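Local structure of uncharacterized protein (Methanothermobacter thermautotrophicus, 1L1S) at residues V6-D11 with L19-N24; R26-D31 with V35-V40. The protein is of unknown function but belongs to the DsrE/DsrF-like family, whose relatives include proteins of sulfur metabolism. All coordinates share one frame; numbering follows the deposited sequence.

Contact 1. Residues V6-D11 with L19-N24; sequences VVFHID and LLLISN
The ring of Phe8 and the side-chain amide of Asn24 lie with their planes 23° apart, yet they meet through carbon: Phe8 CE2 stands 3.7 Å from Asn24 CB. Leu21 reaches the same ring obliquely, at its root, with CD1 3.6 Å from both Phe8 CB and Phe8 CD2. The ring is thus held by a methyl group near its base and by a methylene further out, while Val25, Leu28, Ile37 and Pro113 add to the apolar surroundings of Phe8. Strand 6-10 and helix 19-24 run antiparallel at 172°, the first half of a beta-alpha-beta crossover in which the helix covers one face of the parallel sheet. A chi1 of 162° swings the fork of Leu21 away from its own backbone N, and the two methyls divide between Phe8 (CD1) and Ile10, where CD2 lies 3.7 Å from Ile10 CD1 and 4.0 Å from Ile10 CG2. His9 points away from the helix. Its NE2 donates a bent 3.1 Å hydrogen bond to Asp11 OD1, approaching from above the carboxylate plane, and its ND1 is hydrogen-bonded to Tyr110 OH, which together probably limit the rotation of the imidazole.

Contact 2. Residues R26-D31 with V35-V40; sequences RNLMAD and VRIEVV
Glu38 OE2 takes salt bridges from NH1 of both Arg68 and Arg103, on the face of the strand opposite to the one where Ile37 meets Leu28 and Met29. The other carboxylate oxygen, OE1, is hydrogen-bonded to His99 NE2, so both oxygens of this buried acid are satisfied and its rotation is probably well fixed. The alternation of the strand turns Ile37 the other way, towards helix 26-31. No hydrogen bond crosses to the helix, and the closest packing gathers round one methyl group, Ile37 CD1. Because Ile37 is extended at its second torsion (chi2 -179°), this methyl projects to the helix and fits between two successive residues: Met29 CG lies 3.7 Å from Ile37 CD1, the two side chains lying nearly perpendicular, and Leu28 CD2 lies 3.9 Å from the same methyl, coming in at a slant. Met29, present as selenomethionine, touches Ile37 with its methylene rather than with selenium. Val35, at the start of the strand, touches the helix backbone more loosely, its CG1 being 4.3 Å from both Met29 CA and Leu28 O. Near the end of the helix, Asp31 forms a salt bridge with Arg102 and a hydrogen bond with Ser94, both of the second subunit, so the same short segment that packs on the strand also takes part in the subunit interface. With axes 9.2 Å apart and running at 168°, the two segments form the returning half of a beta-alpha-beta unit, helix leading back into a parallel strand, as in alpha/beta folds with a parallel central sheet.

Contacts 1 and 2 follow one another along the chain and divide a single crossover between them: strand 4-10, helix 15-31 and strand 35-41. Contact 1 uses the earlier part of the helix against the first strand, contact 2 the later part against the second, and their centres are about 9 Å apart. The two strands are neighbours in the parallel sheet, joined by probable backbone hydrogen bonds from Phe8 N to Glu38 O (2.7 Å) and from Val40 N to Phe8 O (2.8 Å). One helix packs over both strands, and the two contacts meet where Val6 CG1 lies 3.4 Å from Leu28 CD2. Both contacts also touch the second subunit, linking this core unit to the three-chain assembly.

Contact 1. Residues V6-D11 with L19-N24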
ATOM      1  N   VAL A   6      10.423   8.141   6.396  1.00 18.17           N
ATOM      2  CA  VAL A   6       9.588   7.224   5.644  1.00 16.43           C
ATOM      3  C   VAL A   6      10.074   5.784   5.680  1.00 15.62           C
ATOM      4  O   VAL A   6      11.273   5.500   5.625  1.00 14.62           O
ATOM      5  CB  VAL A   6       9.471   7.705   4.162  1.00 17.27           C
ATOM      6  CG1 VAL A   6      10.826   8.026   3.621  1.00 17.41           C
ATOM      7  CG2 VAL A   6       8.802   6.645   3.289  1.00 15.17           C
ATOM      8  N   VAL A   7       9.116   4.873   5.773  1.00 14.82           N
ATOM      9  CA  VAL A   7       9.409   3.458   5.788  1.00 14.41           C
ATOM     10  C   VAL A   7       8.718   2.800   4.592  1.00 14.06           C
ATOM     11  O   VAL A   7       7.505   2.986   4.373  1.00 13.58           O
ATOM     12  CB  VAL A   7       8.927   2.796   7.118  1.00 15.53           C
ATOM     13  CG1 VAL A   7       7.460   3.084   7.353  1.00 15.15           C
ATOM     14  CG2 VAL A   7       9.151   1.295   7.068  1.00 15.86           C
ATOM     15  N   PHE A   8       9.504   2.065   3.808  1.00 13.33           N
ATOM     16  CA  PHE A   8       8.997   1.342   2.644  1.00 12.53           C
ATOM     17  C   PHE A   8       8.648  -0.065   3.049  1.00 13.18           C
ATOM     18  O   PHE A   8       9.245  -0.627   3.964  1.00 12.62           O
ATOM     19  CB  PHE A   8      10.015   1.275   1.517  1.00 12.44           C
ATOM     20  CG  PHE A   8      10.185   2.564   0.776  1.00 11.89           C
ATOM     21  CD1 PHE A   8      10.957   3.582   1.303  1.00 11.82           C
ATOM     22  CD2 PHE A   8       9.581   2.747  -0.468  1.00 13.08           C
ATOM     23  CE1 PHE A   8      11.136   4.780   0.598  1.00 14.54           C
ATOM     24  CE2 PHE A   8       9.748   3.933  -1.186  1.00 12.40           C
ATOM     25  CZ  PHE A   8      10.528   4.949  -0.654  1.00 14.09           C
ATOM     26  N   HIS A   9       7.682  -0.631   2.346  1.00 13.14           N
ATOM     27  CA  HIS A   9       7.195  -1.969   2.632  1.00 14.19           C
ATOM     28  C   HIS A   9       7.250  -2.807   1.373  1.00 15.19           C
ATOM     29  O   HIS A   9       6.686  -2.433   0.355  1.00 15.46           O
ATOM     30  CB  HIS A   9       5.757  -1.838   3.150  1.00 14.59           C
ATOM     31  CG  HIS A   9       4.974  -3.112   3.193  1.00 15.79           C
ATOM     32  ND1 HIS A   9       3.647  -3.141   3.566  1.00 15.69           N
ATOM     33  CD2 HIS A   9       5.306  -4.391   2.893  1.00 16.61           C
ATOM     34  CE1 HIS A   9       3.193  -4.378   3.492  1.00 14.45           C
ATOM     35  NE2 HIS A   9       4.178  -5.158   3.086  1.00 17.21           N
ATOM     36  N   ILE A  10       7.957  -3.925   1.440  1.00 15.62           N
ATOM     37  CA  ILE A  10       8.019  -4.836   0.308  1.00 16.33           C
ATOM     38  C   ILE A  10       7.890  -6.271   0.820  1.00 17.16           C
ATOM     39  O   ILE A  10       8.573  -6.662   1.759  1.00 17.64           O
ATOM     40  CB  ILE A  10       9.323  -4.655  -0.482  1.00 16.95           C
ATOM     41  CG1 ILE A  10       9.271  -5.490  -1.755  1.00 17.55           C
ATOM     42  CG2 ILE A  10      10.537  -5.018   0.374  1.00 16.18           C
ATOM     43  CD1 ILE A  10      10.471  -5.252  -2.644  1.00 18.81           C
ATOM     44  N   ASP A  11       6.983  -7.043   0.233  1.00 17.50           N
ATOM     45  CA  ASP A  11       6.806  -8.427   0.650  1.00 18.94           C
ATOM     46  C   ASP A  11       6.830  -9.416  -0.519  1.00 20.68           C
ATOM     47  O   ASP A  11       6.371 -10.551  -0.395  1.00 21.19           O
ATOM     48  CB  ASP A  11       5.516  -8.583   1.478  1.00 18.21           C
ATOM     49  CG  ASP A  11       4.277  -8.007   0.777  1.00 17.95           C
ATOM     50  OD1 ASP A  11       3.307  -7.648   1.488  1.00 18.60           O
ATOM     51  OD2 ASP A  11       4.259  -7.918  -0.467  1.00 16.63           O
ATOM     52  N   LEU A  19      13.079  -3.573  -8.283  1.00 20.16           N
ATOM     53  CA  LEU A  19      13.727  -2.438  -8.929  1.00 19.73           C
ATOM     54  C   LEU A  19      12.916  -1.159  -8.715  1.00 19.39           C
ATOM     55  O   LEU A  19      13.475  -0.059  -8.651  1.00 18.39           O
ATOM     56  CB  LEU A  19      13.919  -2.722 -10.425  1.00 21.05           C
ATOM     57  CG  LEU A  19      14.928  -3.853 -10.731  1.00 22.93           C
ATOM     58  CD1 LEU A  19      15.018  -4.109 -12.251  1.00 23.15           C
ATOM     59  CD2 LEU A  19      16.306  -3.469 -10.173  1.00 22.68           C
ATOM     60  N   LEU A  20      11.598  -1.296  -8.598  1.00 18.99           N
ATOM     61  CA  LEU A  20      10.772  -0.114  -8.368  1.00 19.19           C
ATOM     62  C   LEU A  20      11.076   0.461  -6.974  1.00 18.93           C
ATOM     63  O   LEU A  20      11.218   1.673  -6.814  1.00 19.20           O
ATOM     64  CB  LEU A  20       9.285  -0.456  -8.501  1.00 19.93           C
ATOM     65  CG  LEU A  20       8.384   0.782  -8.552  1.00 21.47           C
ATOM     66  CD1 LEU A  20       8.900   1.719  -9.635  1.00 22.27           C
ATOM     67  CD2 LEU A  20       6.937   0.382  -8.836  1.00 22.65           C
ATOM     68  N   LEU A  21      11.176  -0.406  -5.969  1.00 18.78           N
ATOM     69  CA  LEU A  21      11.499   0.034  -4.610  1.00 19.02           C
ATOM     70  C   LEU A  21      12.848   0.755  -4.610  1.00 19.26           C
ATOM     71  O   LEU A  21      12.983   1.859  -4.078  1.00 18.36           O
ATOM     72  CB  LEU A  21      11.587  -1.167  -3.672  1.00 19.77           C
ATOM     73  CG  LEU A  21      12.317  -0.988  -2.326  1.00 21.47           C
ATOM     74  CD1 LEU A  21      11.452  -0.204  -1.378  1.00 21.88           C
ATOM     75  CD2 LEU A  21      12.628  -2.353  -1.709  1.00 21.79           C
ATOM     76  N   ILE A  22      13.853   0.103  -5.185  1.00 19.08           N
ATOM     77  CA  ILE A  22      15.193   0.671  -5.261  1.00 20.00           C
ATOM     78  C   ILE A  22      15.149   2.053  -5.908  1.00 19.81           C
ATOM     79  O   ILE A  22      15.706   3.009  -5.385  1.00 18.74           O
ATOM     80  CB  ILE A  22      16.119  -0.233  -6.086  1.00 21.37           C
ATOM     81  CG1 ILE A  22      16.320  -1.562  -5.350  1.00 22.12           C
ATOM     82  CG2 ILE A  22      17.460   0.474  -6.335  1.00 20.87           C
ATOM     83  CD1 ILE A  22      17.054  -2.587  -6.166  1.00 23.90           C
ATOM     84  N   SER A  23      14.477   2.132  -7.052  1.00 19.82           N
ATOM     85  CA  SER A  23      14.336   3.377  -7.777  1.00 21.45           C
ATOM     86  C   SER A  23      13.635   4.415  -6.921  1.00 21.02           C
ATOM     87  O   SER A  23      14.054   5.571  -6.879  1.00 21.06           O
ATOM     88  CB  SER A  23      13.538   3.157  -9.063  1.00 22.98           C
ATOM     89  OG  SER A  23      13.033   4.396  -9.542  1.00 27.43           O
ATOM     90  N   ASN A  24      12.568   4.008  -6.240  1.00 20.75           N
ATOM     91  CA  ASN A  24      11.835   4.936  -5.378  1.00 20.13           C
ATOM     92  C   ASN A  24      12.716   5.456  -4.231  1.00 19.72           C
ATOM     93  O   ASN A  24      12.640   6.630  -3.868  1.00 18.22           O
ATOM     94  CB  ASN A  24      10.585   4.263  -4.808  1.00 21.93           C
ATOM     95  CG  ASN A  24       9.539   3.990  -5.873  1.00 23.51           C
ATOM     96  OD1 ASN A  24       9.557   4.599  -6.935  1.00 25.50           O
ATOM     97  ND2 ASN A  24       8.618   3.084  -5.587  1.00 24.52           N
TER

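Contact 2. Residues R26-D31 with V35-V40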
ATOM      1  N   ARG A  26      16.044   5.845  -4.205  1.00 21.32           N
ATOM      2  CA  ARG A  26      17.002   6.798  -4.752  1.00 23.52           C
ATOM      3  C   ARG A  26      16.321   8.106  -5.148  1.00 23.74           C
ATOM      4  O   ARG A  26      16.831   9.183  -4.864  1.00 22.97           O
ATOM      5  CB  ARG A  26      17.715   6.189  -5.957  1.00 24.56           C
ATOM      6  CG  ARG A  26      18.718   5.125  -5.575  1.00 25.40           C
ATOM      7  CD  ARG A  26      19.401   4.511  -6.787  1.00 26.38           C
ATOM      8  NE  ARG A  26      20.448   3.585  -6.364  1.00 27.99           N
ATOM      9  CZ  ARG A  26      20.656   2.384  -6.895  1.00 28.88           C
ATOM     10  NH1 ARG A  26      19.893   1.945  -7.887  1.00 29.42           N
ATOM     11  NH2 ARG A  26      21.616   1.608  -6.411  1.00 29.94           N
ATOM     12  N   ASN A  27      15.166   7.996  -5.797  1.00 25.10           N
ATOM     13  CA  ASN A  27      14.393   9.159  -6.236  1.00 26.45           C
ATOM     14  C   ASN A  27      14.096  10.045  -5.029  1.00 27.20           C
ATOM     15  O   ASN A  27      14.275  11.271  -5.062  1.00 26.66           O
ATOM     16  CB  ASN A  27      13.082   8.682  -6.880  1.00 28.64           C
ATOM     17  CG  ASN A  27      12.217   9.827  -7.421  1.00 31.75           C
ATOM     18  OD1 ASN A  27      11.525   9.668  -8.433  1.00 33.47           O
ATOM     19  ND2 ASN A  27      12.232  10.965  -6.744  1.00 32.87           N
ATOM     20  N   LEU A  28      13.649   9.401  -3.960  1.00 26.21           N
ATOM     21  CA  LEU A  28      13.302  10.083  -2.740  1.00 26.96           C
ATOM     22  C   LEU A  28      14.490  10.841  -2.146  1.00 27.29           C
ATOM     23  O   LEU A  28      14.350  11.988  -1.737  1.00 25.98           O
ATOM     24  CB  LEU A  28      12.747   9.070  -1.742  1.00 27.03           C
ATOM     25  CG  LEU A  28      12.024   9.626  -0.526  1.00 28.14           C
ATOM     26  CD1 LEU A  28      10.888  10.543  -0.971  1.00 28.00           C
ATOM     27  CD2 LEU A  28      11.486   8.474   0.303  1.00 27.25           C
HETATM   28  N   MSE A  29      15.657  10.210  -2.103  1.00 28.68           N
HETATM   29  CA  MSE A  29      16.835  10.878  -1.548  1.00 31.87           C
HETATM   30  C   MSE A  29      17.267  12.114  -2.342  1.00 31.52           C
HETATM   31  O   MSE A  29      17.899  13.023  -1.801  1.00 31.23           O
HETATM   32  CB  MSE A  29      18.005   9.900  -1.455  1.00 34.74           C
HETATM   33  CG  MSE A  29      17.774   8.789  -0.465  1.00 39.72           C
HETATM   34 SE   MSE A  29      19.304   7.590  -0.358  1.00 47.98          SE
HETATM   35  CE  MSE A  29      19.352   6.924  -2.170  1.00 43.96           C
ATOM     36  N   ALA A  30      16.917  12.144  -3.623  1.00 31.36           N
ATOM     37  CA  ALA A  30      17.268  13.261  -4.488  1.00 31.88           C
ATOM     38  C   ALA A  30      16.215  14.376  -4.515  1.00 32.11           C
ATOM     39  O   ALA A  30      16.558  15.532  -4.756  1.00 31.90           O
ATOM     40  CB  ALA A  30      17.516  12.755  -5.898  1.00 31.05           C
ATOM     41  N   ASP A  31      14.947  14.037  -4.261  1.00 32.50           N
ATOM     42  CA  ASP A  31      13.865  15.028  -4.287  1.00 33.31           C
ATOM     43  C   ASP A  31      13.599  15.705  -2.946  1.00 33.52           C
ATOM     44  O   ASP A  31      12.993  16.775  -2.894  1.00 33.85           O
ATOM     45  CB  ASP A  31      12.562  14.394  -4.794  1.00 34.19           C
ATOM     46  CG  ASP A  31      11.489  15.435  -5.116  1.00 35.75           C
ATOM     47  OD1 ASP A  31      11.652  16.168  -6.120  1.00 35.86           O
ATOM     48  OD2 ASP A  31      10.490  15.527  -4.361  1.00 35.96           O
ATOM     49  N   VAL A  35      15.847  13.415   4.474  1.00 27.83           N
ATOM     50  CA  VAL A  35      14.932  12.311   4.705  1.00 26.06           C
ATOM     51  C   VAL A  35      15.598  11.082   5.284  1.00 25.08           C
ATOM     52  O   VAL A  35      16.678  10.669   4.861  1.00 23.54           O
ATOM     53  CB  VAL A  35      14.203  11.879   3.424  1.00 25.75           C
ATOM     54  CG1 VAL A  35      15.198  11.344   2.393  1.00 25.64           C
ATOM     55  CG2 VAL A  35      13.175  10.822   3.767  1.00 25.83           C
ATOM     56  N   ARG A  36      14.923  10.509   6.265  1.00 23.92           N
ATOM     57  CA  ARG A  36      15.391   9.310   6.917  1.00 24.17           C
ATOM     58  C   ARG A  36      14.558   8.175   6.301  1.00 23.13           C
ATOM     59  O   ARG A  36      13.325   8.241   6.267  1.00 21.53           O
ATOM     60  CB  ARG A  36      15.152   9.439   8.417  1.00 26.21           C
ATOM     61  CG  ARG A  36      15.693   8.304   9.234  1.00 28.52           C
ATOM     62  CD  ARG A  36      15.631   8.651  10.702  1.00 30.48           C
ATOM     63  NE  ARG A  36      16.022   7.505  11.514  1.00 32.74           N
ATOM     64  CZ  ARG A  36      15.746   7.382  12.803  1.00 33.44           C
ATOM     65  NH1 ARG A  36      15.078   8.341  13.436  1.00 33.46           N
ATOM     66  NH2 ARG A  36      16.112   6.282  13.450  1.00 35.04           N
ATOM     67  N   ILE A  37      15.234   7.150   5.795  1.00 21.15           N
ATOM     68  CA  ILE A  37      14.539   6.041   5.156  1.00 19.42           C
ATOM     69  C   ILE A  37      14.813   4.644   5.715  1.00 19.54           C
ATOM     70  O   ILE A  37      15.963   4.278   5.952  1.00 18.85           O
ATOM     71  CB  ILE A  37      14.891   5.945   3.663  1.00 18.94           C
ATOM     72  CG1 ILE A  37      14.701   7.293   2.960  1.00 18.70           C
ATOM     73  CG2 ILE A  37      14.028   4.872   3.005  1.00 17.60           C
ATOM     74  CD1 ILE A  37      15.029   7.230   1.453  1.00 18.24           C
ATOM     75  N   GLU A  38      13.744   3.859   5.868  1.00 18.34           N
ATOM     76  CA  GLU A  38      13.851   2.474   6.303  1.00 17.08           C
ATOM     77  C   GLU A  38      13.078   1.607   5.330  1.00 15.93           C
ATOM     78  O   GLU A  38      12.011   1.992   4.857  1.00 16.04           O
ATOM     79  CB  GLU A  38      13.288   2.268   7.707  1.00 17.87           C
ATOM     80  CG  GLU A  38      14.070   2.996   8.791  1.00 20.22           C
ATOM     81  CD  GLU A  38      13.684   2.540  10.188  1.00 20.90           C
ATOM     82  OE1 GLU A  38      12.527   2.089  10.367  1.00 20.23           O
ATOM     83  OE2 GLU A  38      14.535   2.643  11.101  1.00 21.26           O
ATOM     84  N   VAL A  39      13.628   0.439   5.024  1.00 15.21           N
ATOM     85  CA  VAL A  39      12.988  -0.496   4.115  1.00 14.47           C
ATOM     86  C   VAL A  39      12.712  -1.799   4.868  1.00 15.98           C
ATOM     87  O   VAL A  39      13.641  -2.509   5.280  1.00 15.29           O
ATOM     88  CB  VAL A  39      13.879  -0.800   2.898  1.00 15.14           C
ATOM     89  CG1 VAL A  39      13.198  -1.791   1.996  1.00 13.24           C
ATOM     90  CG2 VAL A  39      14.176   0.472   2.127  1.00 14.10           C
ATOM     91  N   VAL A  40      11.427  -2.097   5.044  1.00 15.29           N
ATOM     92  CA  VAL A  40      10.997  -3.292   5.739  1.00 15.40           C
ATOM     93  C   VAL A  40      10.552  -4.341   4.731  1.00 16.98           C
ATOM     94  O   VAL A  40       9.588  -4.142   3.980  1.00 16.66           O
ATOM     95  CB  VAL A  40       9.817  -2.999   6.691  1.00 16.14           C
ATOM     96  CG1 VAL A  40       9.372  -4.296   7.385  1.00 13.56           C
ATOM     97  CG2 VAL A  40      10.221  -1.957   7.716  1.00 13.78           C
TER